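PDB 4JDU: aerotolerance-related membrane protein from Bacteroides fragilis, which probably serves aerotolerance at the cell membrane through a von Willebrand factor type A domain, the part present here, which binds calcium. Local coordinates for residues 110-115 and 135-140. The protein carries 6 engineered substitutions. Residues are numbered along the deposited sequence; the frame is centred on the assembly and turned at random.
Sequences RAIVVI and SGIQVN. Engineered in segment 135-140: S135 (natural residue Lys).
I112 and I137 each turn CG1 anti to the carbonyl carbon (chi1 near -60° in both), leaving CG2 anti to the backbone N, which sets I112 CG1 and I137 CG2 3.7 Å apart; an extended chi2 carries CD1 of I112 onward, equally near I137 CG2. The chain of R110, extended from CG to NE, runs past the other branch of I137, its CD 3.8 Å from I137 CG1. On the same face as I112, V114 CG2 touches V139 CG1 at 4.0 Å.

The backbones pair as parallel strands, A111 with Q138, I112 with V139 and V113 with N140. The bond from I112 N to Q138 O is short (2.7 Å) and nearly straight, 170° at the hydrogen, whereas that from Q138 N to R110 O is longer and more bent (3.2 Å, 144°). I112 O accepts N140 N at 2.9 Å and, weakly, N140 ND2 as well. That amide also donates to Q138 OE1 (3.0 Å from ND2), approaching from above the carbonyl plane of Q138 rather than within it. The two amides lie on the face bearing A111 and V113; N140 OD1 is taken by the backbone N of I188, and Q138 NE2 bonds E205 and the carbonyl of N186.

Strands 109-116 and 138-143, joined through helix 125-134, form a beta-alpha-beta crossover of the Rossmann-like vWA sheet. Helix 91-99 packs against I112, V114 and I137, helix 195-206 against V113 and N140, and strand 9-16 bonds the other edge of 109-116.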
# COMPACT_ATOMS: atom_id res chain seq x y z
N ARG A 110 11.00 3.54 12.49
CA ARG A 110 9.95 2.67 11.99
C ARG A 110 9.06 3.46 11.04
O ARG A 110 8.57 4.54 11.39
CB ARG A 110 9.10 2.11 13.14
CG ARG A 110 9.85 1.37 14.25
CD ARG A 110 8.86 1.08 15.39
NE ARG A 110 9.32 0.36 16.59
CZ ARG A 110 10.24 -0.61 16.65
NH1 ARG A 110 10.89 -1.04 15.58
NH2 ARG A 110 10.51 -1.14 17.84
N ALA A 111 8.84 2.92 9.85
CA ALA A 111 7.98 3.58 8.86
C ALA A 111 7.03 2.59 8.22
O ALA A 111 7.41 1.45 7.93
CB ALA A 111 8.82 4.26 7.79
N ILE A 112 5.79 3.02 8.02
CA ILE A 112 4.80 2.24 7.30
C ILE A 112 4.58 2.90 5.96
O ILE A 112 4.50 4.13 5.88
CB ILE A 112 3.47 2.19 8.07
CG1 ILE A 112 3.68 1.49 9.42
CG2 ILE A 112 2.37 1.51 7.24
CD1 ILE A 112 2.48 1.56 10.35
N VAL A 113 4.54 2.10 4.90
CA VAL A 113 4.25 2.62 3.56
C VAL A 113 3.01 1.93 3.03
O VAL A 113 3.06 0.75 2.67
CB VAL A 113 5.43 2.41 2.60
CG1 VAL A 113 5.11 3.00 1.21
CG2 VAL A 113 6.71 3.05 3.15
N VAL A 114 1.89 2.65 3.03
CA VAL A 114 0.63 2.13 2.51
C VAL A 114 0.55 2.42 1.01
O VAL A 114 0.74 3.56 0.60
CB VAL A 114 -0.58 2.78 3.21
CG1 VAL A 114 -1.87 2.15 2.74
CG2 VAL A 114 -0.46 2.63 4.73
N ILE A 115 0.31 1.38 0.21
CA ILE A 115 0.20 1.51 -1.24
C ILE A 115 -1.21 1.10 -1.67
O ILE A 115 -1.61 -0.05 -1.51
CB ILE A 115 1.27 0.68 -1.97
CG1 ILE A 115 2.64 0.99 -1.35
CG2 ILE A 115 1.27 0.97 -3.45
CD1 ILE A 115 3.79 0.27 -1.99
N SER A 135 2.89 7.23 18.37
CA SER A 135 3.85 6.31 18.97
C SER A 135 5.24 6.40 18.33
O SER A 135 6.15 5.68 18.74
CB SER A 135 3.33 4.87 18.95
OG SER A 135 3.29 4.33 17.64
N GLY A 136 5.38 7.26 17.33
CA GLY A 136 6.65 7.48 16.65
C GLY A 136 6.79 6.76 15.32
O GLY A 136 7.84 6.85 14.68
N ILE A 137 5.75 6.03 14.91
CA ILE A 137 5.80 5.26 13.66
C ILE A 137 5.18 6.07 12.53
O ILE A 137 3.96 6.28 12.50
CB ILE A 137 5.05 3.91 13.77
CG1 ILE A 137 5.64 3.04 14.89
CG2 ILE A 137 5.07 3.17 12.43
CD1 ILE A 137 4.81 1.81 15.18
N GLN A 138 6.01 6.51 11.59
CA GLN A 138 5.54 7.31 10.46
C GLN A 138 4.67 6.51 9.50
O GLN A 138 4.96 5.34 9.22
CB GLN A 138 6.76 7.85 9.70
CG GLN A 138 6.42 8.60 8.42
CD GLN A 138 7.67 9.03 7.69
OE1 GLN A 138 8.43 8.19 7.18
NE2 GLN A 138 7.91 10.34 7.64
N VAL A 139 3.61 7.13 9.01
CA VAL A 139 2.77 6.50 7.99
C VAL A 139 2.77 7.33 6.72
O VAL A 139 2.33 8.48 6.71
CB VAL A 139 1.32 6.30 8.44
CG1 VAL A 139 0.55 5.51 7.39
CG2 VAL A 139 1.26 5.61 9.80
N ASN A 140 3.29 6.71 5.66
CA ASN A 140 3.37 7.29 4.32
C ASN A 140 2.34 6.62 3.44
O ASN A 140 1.99 5.46 3.65
CB ASN A 140 4.76 7.07 3.74
CG ASN A 140 5.86 7.63 4.64
OD1 ASN A 140 6.01 8.85 4.75
ND2 ASN A 140 6.62 6.74 5.28